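PDB 2B3F: glucose-binding protein from Thermus thermophilus HB27, which binds glucose or galactose and probably delivers the sugar to a binding-protein-dependent transport system. Local coordinates for residues N79-L84 with G281-A286; I111-V116 with S277-L282. All coordinates share one frame; numbering follows the deposited sequence.

Interaction 1: residues N79-L84 with G281-A286; sequences NRMEDL and GLPKGA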
ATOM      1  N   ASN A  79      -0.071 -24.203   1.536  1.00 21.35           N
ATOM      2  CA  ASN A  79       1.140 -25.023   1.504  1.00 22.33           C
ATOM      3  C   ASN A  79       1.848 -24.956   0.150  1.00 22.03           C
ATOM      4  O   ASN A  79       2.354 -25.957  -0.356  1.00 23.46           O
ATOM      5  CB  ASN A  79       0.770 -26.473   1.901  1.00 23.50           C
ATOM      6  CG  ASN A  79       0.222 -26.560   3.330  1.00 28.29           C
ATOM      7  OD1 ASN A  79      -0.919 -27.014   3.559  1.00 36.18           O
ATOM      8  ND2 ASN A  79       1.011 -26.077   4.294  1.00 31.05           N
ATOM      9  N   ARG A  80       1.867 -23.766  -0.453  1.00 20.93           N
ATOM     10  CA  ARG A  80       2.493 -23.565  -1.770  1.00 20.55           C
ATOM     11  C   ARG A  80       3.799 -22.774  -1.740  1.00 19.81           C
ATOM     12  O   ARG A  80       4.414 -22.576  -2.788  1.00 19.98           O
ATOM     13  CB  ARG A  80       1.502 -22.869  -2.720  1.00 20.64           C
ATOM     14  CG  ARG A  80       0.299 -23.705  -3.068  1.00 21.42           C
ATOM     15  CD  ARG A  80       0.625 -25.009  -3.846  1.00 23.55           C
ATOM     16  NE  ARG A  80      -0.614 -25.652  -4.325  1.00 23.60           N
ATOM     17  CZ  ARG A  80      -1.128 -25.485  -5.546  1.00 24.79           C
ATOM     18  NH1 ARG A  80      -0.529 -24.708  -6.434  1.00 24.13           N
ATOM     19  NH2 ARG A  80      -2.262 -26.090  -5.894  1.00 24.14           N
ATOM     20  N   MET A  81       4.221 -22.349  -0.552  1.00 19.29           N
ATOM     21  CA  MET A  81       5.428 -21.560  -0.385  1.00 19.97           C
ATOM     22  C   MET A  81       6.457 -22.319   0.459  1.00 20.42           C
ATOM     23  O   MET A  81       6.082 -23.092   1.353  1.00 20.99           O
ATOM     24  CB  MET A  81       5.120 -20.247   0.345  1.00 19.99           C
ATOM     25  CG  MET A  81       4.062 -19.350  -0.304  1.00 19.28           C
ATOM     26  SD  MET A  81       4.468 -18.939  -1.995  1.00 19.31           S
ATOM     27  CE  MET A  81       5.652 -17.638  -1.763  1.00 20.75           C
ATOM     28  N   GLU A  82       7.737 -22.059   0.188  1.00 20.33           N
ATOM     29  CA  GLU A  82       8.821 -22.608   1.008  1.00 20.85           C
ATOM     30  C   GLU A  82       9.070 -21.757   2.254  1.00 20.62           C
ATOM     31  O   GLU A  82       9.001 -20.527   2.232  1.00 20.37           O
ATOM     32  CB  GLU A  82      10.126 -22.697   0.211  1.00 20.79           C
ATOM     33  CG  GLU A  82      10.123 -23.728  -0.873  1.00 21.94           C
ATOM     34  CD  GLU A  82      11.524 -24.123  -1.312  1.00 22.39           C
ATOM     35  OE1 GLU A  82      12.447 -24.060  -0.460  1.00 24.69           O
ATOM     36  OE2 GLU A  82      11.679 -24.486  -2.502  1.00 24.02           O
ATOM     37  N   ASP A  83       9.387 -22.441   3.347  1.00 21.38           N
ATOM     38  CA  ASP A  83       9.793 -21.814   4.592  1.00 21.04           C
ATOM     39  C   ASP A  83      11.191 -21.247   4.414  1.00 21.46           C
ATOM     40  O   ASP A  83      12.102 -21.960   3.976  1.00 21.57           O
ATOM     41  CB  ASP A  83       9.772 -22.886   5.696  1.00 21.76           C
ATOM     42  CG  ASP A  83      10.089 -22.353   7.071  1.00 22.24           C
ATOM     43  OD1 ASP A  83      10.369 -21.161   7.262  1.00 20.79           O
ATOM     44  OD2 ASP A  83      10.058 -23.188   8.013  1.00 26.96           O
ATOM     45  N   LEU A  84      11.351 -19.965   4.736  1.00 20.91           N
ATOM     46  CA  LEU A  84      12.593 -19.232   4.541  1.00 20.89           C
ATOM     47  C   LEU A  84      13.413 -19.055   5.829  1.00 20.68           C
ATOM     48  O   LEU A  84      14.378 -18.304   5.837  1.00 20.30           O
ATOM     49  CB  LEU A  84      12.297 -17.841   3.958  1.00 20.95           C
ATOM     50  CG  LEU A  84      11.458 -17.818   2.673  1.00 19.99           C
ATOM     51  CD1 LEU A  84      11.230 -16.370   2.226  1.00 18.41           C
ATOM     52  CD2 LEU A  84      12.151 -18.595   1.569  1.00 20.72           C
ATOM     53  N   GLY A 281       8.708 -14.037  -1.866  1.00 17.09           N
ATOM     54  CA  GLY A 281       9.000 -15.351  -1.316  1.00 18.06           C
ATOM     55  C   GLY A 281       9.476 -16.339  -2.348  1.00 18.50           C
ATOM     56  O   GLY A 281       9.870 -15.975  -3.461  1.00 19.99           O
ATOM     57  N   LEU A 282       9.405 -17.609  -1.971  1.00 18.98           N
ATOM     58  CA  LEU A 282       9.905 -18.696  -2.785  1.00 19.21           C
ATOM     59  C   LEU A 282       8.815 -19.746  -2.951  1.00 19.12           C
ATOM     60  O   LEU A 282       8.621 -20.589  -2.079  1.00 18.72           O
ATOM     61  CB  LEU A 282      11.152 -19.299  -2.132  1.00 19.37           C
ATOM     62  CG  LEU A 282      11.863 -20.395  -2.943  1.00 19.87           C
ATOM     63  CD1 LEU A 282      12.376 -19.833  -4.253  1.00 20.99           C
ATOM     64  CD2 LEU A 282      13.023 -20.965  -2.153  1.00 20.35           C
ATOM     65  N   PRO A 283       8.073 -19.692  -4.068  1.00 19.29           N
ATOM     66  CA  PRO A 283       7.057 -20.714  -4.318  1.00 19.79           C
ATOM     67  C   PRO A 283       7.668 -22.100  -4.451  1.00 20.40           C
ATOM     68  O   PRO A 283       8.700 -22.246  -5.103  1.00 20.45           O
ATOM     69  CB  PRO A 283       6.445 -20.289  -5.668  1.00 19.79           C
ATOM     70  CG  PRO A 283       6.846 -18.874  -5.857  1.00 20.08           C
ATOM     71  CD  PRO A 283       8.126 -18.677  -5.134  1.00 20.03           C
ATOM     72  N   LYS A 284       7.016 -23.102  -3.869  1.00 21.22           N
ATOM     73  CA  LYS A 284       7.343 -24.499  -4.178  1.00 21.57           C
ATOM     74  C   LYS A 284       7.155 -24.756  -5.673  1.00 22.37           C
ATOM     75  O   LYS A 284       6.211 -24.255  -6.300  1.00 21.67           O
ATOM     76  CB  LYS A 284       6.459 -25.457  -3.384  1.00 22.13           C
ATOM     77  CG  LYS A 284       6.606 -25.350  -1.895  1.00 22.36           C
ATOM     78  CD  LYS A 284       5.784 -26.427  -1.211  1.00 23.23           C
ATOM     79  CE  LYS A 284       5.714 -26.217   0.260  1.00 24.92           C
ATOM     80  NZ  LYS A 284       5.004 -27.356   0.896  1.00 27.26           N
ATOM     81  N   GLY A 285       8.065 -25.535  -6.250  1.00 22.32           N
ATOM     82  CA  GLY A 285       7.968 -25.880  -7.650  1.00 22.41           C
ATOM     83  C   GLY A 285       8.550 -24.838  -8.583  1.00 22.51           C
ATOM     84  O   GLY A 285       8.497 -25.006  -9.804  1.00 22.94           O
ATOM     85  N   ALA A 286       9.114 -23.762  -8.036  1.00 22.34           N
ATOM     86  CA  ALA A 286       9.780 -22.769  -8.866  1.00 22.68           C
ATOM     87  C   ALA A 286      10.777 -23.453  -9.810  1.00 23.07           C
ATOM     88  O   ALA A 286      11.531 -24.330  -9.391  1.00 23.20           O
ATOM     89  CB  ALA A 286      10.487 -21.772  -8.022  1.00 22.21           C
TER
HETATM   90  O   HOH W   1       4.090 -22.978  -5.482  1.00 23.54           O
HETATM   91  O   HOH W   2       5.215 -25.192   3.141  1.00 44.56           O
HETATM   92  O   HOH W   3       8.380 -18.318   0.623  1.00 17.87           O
HETATM   93  O   HOH W   4      11.009 -23.631  -4.945  1.00 25.35           O
HETATM   94  O   HOH W   5      10.199 -26.592  -3.951  1.00 34.89           O

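Interaction 2: residues I111-V116 with S277-L282; sequences IWSVPV and SDSFGL. With GAL (beta-D-galactopyranose), chain G.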
ATOM      1  N   ILE A 111       8.751 -18.666   8.291  1.00 19.95           N
ATOM      2  CA  ILE A 111       8.878 -17.270   7.835  1.00 19.21           C
ATOM      3  C   ILE A 111       8.781 -17.347   6.317  1.00 18.74           C
ATOM      4  O   ILE A 111       9.479 -18.146   5.693  1.00 17.82           O
ATOM      5  CB  ILE A 111      10.213 -16.640   8.268  1.00 19.53           C
ATOM      6  CG1 ILE A 111      10.334 -16.663   9.792  1.00 19.93           C
ATOM      7  CG2 ILE A 111      10.284 -15.218   7.797  1.00 20.52           C
ATOM      8  CD1 ILE A 111      11.654 -16.171  10.326  1.00 20.51           C
ATOM      9  N   TRP A 112       7.887 -16.543   5.720  1.00 17.69           N
ATOM     10  CA  TRP A 112       7.354 -16.892   4.398  1.00 17.36           C
ATOM     11  C   TRP A 112       7.657 -15.923   3.262  1.00 16.20           C
ATOM     12  O   TRP A 112       7.386 -16.236   2.099  1.00 15.94           O
ATOM     13  CB  TRP A 112       5.842 -17.158   4.511  1.00 16.98           C
ATOM     14  CG  TRP A 112       5.540 -18.217   5.534  1.00 17.14           C
ATOM     15  CD1 TRP A 112       5.121 -18.020   6.811  1.00 18.12           C
ATOM     16  CD2 TRP A 112       5.682 -19.632   5.365  1.00 16.69           C
ATOM     17  NE1 TRP A 112       4.964 -19.239   7.458  1.00 17.83           N
ATOM     18  CE2 TRP A 112       5.301 -20.243   6.587  1.00 18.43           C
ATOM     19  CE3 TRP A 112       6.091 -20.444   4.297  1.00 18.12           C
ATOM     20  CZ2 TRP A 112       5.334 -21.627   6.775  1.00 18.08           C
ATOM     21  CZ3 TRP A 112       6.105 -21.821   4.475  1.00 18.24           C
ATOM     22  CH2 TRP A 112       5.723 -22.397   5.709  1.00 17.88           C
ATOM     23  N   SER A 113       8.226 -14.766   3.575  1.00 16.15           N
ATOM     24  CA  SER A 113       8.666 -13.830   2.533  1.00 16.26           C
ATOM     25  C   SER A 113       9.724 -12.877   3.073  1.00 16.53           C
ATOM     26  O   SER A 113       9.978 -12.830   4.287  1.00 15.56           O
ATOM     27  CB  SER A 113       7.484 -13.031   1.961  1.00 16.09           C
ATOM     28  OG  SER A 113       7.006 -12.132   2.930  1.00 16.78           O
ATOM     29  N   VAL A 114      10.331 -12.121   2.163  1.00 15.86           N
ATOM     30  CA  VAL A 114      11.381 -11.172   2.487  1.00 16.20           C
ATOM     31  C   VAL A 114      10.901  -9.770   2.136  1.00 16.41           C
ATOM     32  O   VAL A 114      10.679  -9.477   0.952  1.00 14.91           O
ATOM     33  CB  VAL A 114      12.665 -11.464   1.684  1.00 17.18           C
ATOM     34  CG1 VAL A 114      13.800 -10.517   2.100  1.00 18.38           C
ATOM     35  CG2 VAL A 114      13.033 -12.945   1.817  1.00 17.85           C
ATOM     36  N   PRO A 115      10.727  -8.910   3.148  1.00 16.86           N
ATOM     37  CA  PRO A 115      10.286  -7.533   2.890  1.00 16.77           C
ATOM     38  C   PRO A 115      11.336  -6.691   2.184  1.00 17.09           C
ATOM     39  O   PRO A 115      12.516  -6.733   2.549  1.00 16.21           O
ATOM     40  CB  PRO A 115       9.990  -6.972   4.276  1.00 17.37           C
ATOM     41  CG  PRO A 115      10.105  -8.120   5.220  1.00 19.09           C
ATOM     42  CD  PRO A 115      10.905  -9.174   4.593  1.00 17.38           C
ATOM     43  N   VAL A 116      10.920  -5.934   1.175  1.00 15.99           N
ATOM     44  CA  VAL A 116      11.826  -5.052   0.453  1.00 15.87           C
ATOM     45  C   VAL A 116      11.686  -3.592   0.850  1.00 15.34           C
ATOM     46  O   VAL A 116      12.572  -2.791   0.593  1.00 15.94           O
ATOM     47  CB  VAL A 116      11.713  -5.233  -1.076  1.00 16.13           C
ATOM     48  CG1 VAL A 116      10.377  -4.763  -1.608  1.00 18.63           C
ATOM     49  CG2 VAL A 116      12.871  -4.493  -1.794  1.00 17.10           C
ATOM     50  N   SER A 277       3.857  -3.537   3.333  1.00 12.43           N
ATOM     51  CA  SER A 277       5.203  -3.921   2.920  1.00 12.93           C
ATOM     52  C   SER A 277       5.147  -4.875   1.754  1.00 13.00           C
ATOM     53  O   SER A 277       4.471  -5.895   1.818  1.00 12.78           O
ATOM     54  CB  SER A 277       5.963  -4.558   4.095  1.00 13.28           C
ATOM     55  OG  SER A 277       7.233  -5.009   3.663  1.00 14.88           O
ATOM     56  N   ASP A 278       5.832  -4.502   0.670  1.00 12.98           N
ATOM     57  CA  ASP A 278       6.031  -5.356  -0.471  1.00 13.30           C
ATOM     58  C   ASP A 278       7.135  -6.350  -0.124  1.00 13.80           C
ATOM     59  O   ASP A 278       8.162  -5.949   0.414  1.00 14.39           O
ATOM     60  CB  ASP A 278       6.429  -4.525  -1.687  1.00 13.42           C
ATOM     61  CG  ASP A 278       5.300  -3.587  -2.155  1.00 13.08           C
ATOM     62  OD1 ASP A 278       4.186  -4.118  -2.362  1.00 13.43           O
ATOM     63  OD2 ASP A 278       5.546  -2.372  -2.290  1.00 13.60           O
ATOM     64  N   SER A 279       6.894  -7.617  -0.419  1.00 13.95           N
ATOM     65  CA  SER A 279       7.817  -8.700  -0.098  1.00 14.02           C
ATOM     66  C   SER A 279       7.848  -9.725  -1.229  1.00 15.29           C
ATOM     67  O   SER A 279       6.960  -9.758  -2.087  1.00 14.19           O
ATOM     68  CB  SER A 279       7.417  -9.323   1.256  1.00 13.71           C
ATOM     69  OG  SER A 279       6.292 -10.159   1.173  1.00 14.47           O
ATOM     70  N   PHE A 280       8.888 -10.568  -1.222  1.00 14.60           N
ATOM     71  CA  PHE A 280       9.027 -11.656  -2.175  1.00 15.47           C
ATOM     72  C   PHE A 280       9.313 -12.943  -1.416  1.00 16.27           C
ATOM     73  O   PHE A 280      10.097 -12.920  -0.473  1.00 15.85           O
ATOM     74  CB  PHE A 280      10.175 -11.391  -3.143  1.00 15.77           C
ATOM     75  CG  PHE A 280       9.869 -10.319  -4.160  1.00 15.83           C
ATOM     76  CD1 PHE A 280       9.264 -10.643  -5.373  1.00 16.79           C
ATOM     77  CD2 PHE A 280      10.195  -9.001  -3.901  1.00 15.52           C
ATOM     78  CE1 PHE A 280       8.974  -9.642  -6.314  1.00 16.44           C
ATOM     79  CE2 PHE A 280       9.919  -7.999  -4.834  1.00 17.55           C
ATOM     80  CZ  PHE A 280       9.290  -8.341  -6.047  1.00 17.02           C
ATOM     81  N   GLY A 281       8.708 -14.037  -1.866  1.00 17.09           N
ATOM     82  CA  GLY A 281       9.000 -15.351  -1.316  1.00 18.06           C
ATOM     83  C   GLY A 281       9.476 -16.339  -2.348  1.00 18.50           C
ATOM     84  O   GLY A 281       9.870 -15.975  -3.461  1.00 19.99           O
ATOM     85  N   LEU A 282       9.405 -17.609  -1.971  1.00 18.98           N
ATOM     86  CA  LEU A 282       9.905 -18.696  -2.785  1.00 19.21           C
ATOM     87  C   LEU A 282       8.815 -19.746  -2.951  1.00 19.12           C
ATOM     88  O   LEU A 282       8.621 -20.589  -2.079  1.00 18.72           O
ATOM     89  CB  LEU A 282      11.152 -19.299  -2.132  1.00 19.37           C
ATOM     90  CG  LEU A 282      11.863 -20.395  -2.943  1.00 19.87           C
ATOM     91  CD1 LEU A 282      12.376 -19.833  -4.253  1.00 20.99           C
ATOM     92  CD2 LEU A 282      13.023 -20.965  -2.153  1.00 20.35           C
TER
HETATM   93  C1  GAL G3310       0.447  -1.321  -3.465  1.00 11.43           C
HETATM   94  C2  GAL G3310       1.899  -1.810  -3.545  1.00 12.31           C
HETATM   95  C3  GAL G3310       2.849  -0.705  -3.987  1.00 11.16           C
HETATM   96  C4  GAL G3310       2.355  -0.033  -5.269  1.00 12.13           C
HETATM   97  C5  GAL G3310       0.857   0.317  -5.099  1.00 12.53           C
HETATM   98  C6  GAL G3310       0.212   0.986  -6.324  1.00 11.86           C
HETATM   99  O1  GAL G3310      -0.421  -2.360  -3.126  1.00 13.35           O
HETATM  100  O2  GAL G3310       2.279  -2.358  -2.272  1.00 11.86           O
HETATM  101  O3  GAL G3310       4.149  -1.236  -4.200  1.00 13.91           O
HETATM  102  O4  GAL G3310       2.587  -0.924  -6.328  1.00 16.88           O
HETATM  103  O5  GAL G3310       0.090  -0.812  -4.755  1.00 11.75           O
HETATM  104  O6  GAL G3310       0.045   0.063  -7.359  1.00 12.59           O
HETATM  105  O   HOH W   3       8.380 -18.318   0.623  1.00 17.87           O

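Interaction 1: residues N79-L84 with G281-A286
A single beta bridge, M81 with P283, joins the loop between helices 69-76 and 85-91 to the loop between strand 272-280 and helix 289-299, toward the outside of one lobe of this periplasmic-binding-protein fold. Two backbone hydrogen bonds run in opposite senses around it. E82 N donates to L282 O at 2.8 Å, almost straight (170°) and nearly along the C=O axis. K284 N reaches R80 O at 2.9 Å, more bent, with the donor lying above the carbonyl plane.

Water completes the seam. One molecule donates to both R80 O and K284 O, so R80 O is gripped twice; another accepts from L282 N and donates to E82 O.

M81 points its CB away from P283, yet bends at chi2 (-56°) and chi3 (-80°), which brings CE over the backbone at L282 N and to 4.3 Å from P283 CD, and lays SD beside P283 CA. G281, which has no side chain, leaves room for this methyl. L84 CD2 meets L282 CB, while L282 CD2 lies alongside the carboxylate of E82, 3.6 Å from E82 CD. That carboxylate forms a salt bridge with R289; one water donates to both OE2 and P283 O, and a second donates to OE2 while accepting weakly from G285 N.

K284 stretches across the R80 and M81 backbone with chi2 to chi4 all extended. Its NZ ends 3.2 Å from N79 O, a weak bond at the residue that closes the preceding helix in a Schellman motif.

Interaction 2: residues I111-V116 with S277-L282
OD1 of D278 is held by two hydrogen bonds: it accepts from galactose O2 at 2.6 Å and from Q64 NE2. The neighbouring OD2 takes galactose O3, likewise at 2.6 Å, so the carboxylate spans two adjacent sugar hydroxyls in a bidentate clasp. With CG beside the backbone N (chi1 -66°), the group reaches off the strand into the pocket.

Behind it the backbone is clamped antiparallel to 111-116. V116 N donates to D278 O almost straight (177°) and in the carbonyl plane, directly fixing the residue that holds the sugar. V114 and F280 form a hydrogen-bonded pair, exchanging N-H and C=O both ways, with each donor above the other's carbonyl plane. P115 and S279 follow as a non-hydrogen-bonded pair, their CA atoms 4.0 Å apart.

On the face of P115 and S279, the S113 hydroxyl donates to S279 OG at 2.7 Å. Both serines hold OG in the crowded position between N and the carbonyl carbon, and S279 OG is bonded in addition to V65 O, so this buried hydroxyl has two partners. V116 CG1 packs on D278 O, and F280 meets W295 edge-to-face.

An acidic side chain presented to the sugar from a sheet strand fits the ligand cleft between the two domains of periplasmic binding proteins.

The two contacts have centres 11 Å apart and lie on the same side of the chain's centre. Along the chain come 79-84, then 111-116, and finally the continuous run 277-286, whose residues G281 and L282 belong to both. Strands 110-115 and 272-280 pair in the mixed sheet of interaction 2; interaction 1 takes over where strand 272-280 gives way to the loop before helix 289-299. Segments 79-84 and 111-116 also touch each other: L84 N lies 2.8 Å from I111 O, a probable hydrogen bond, and one water serves both contacts. The same run thus goes from the galactose site, at D278, to the lobe's periphery.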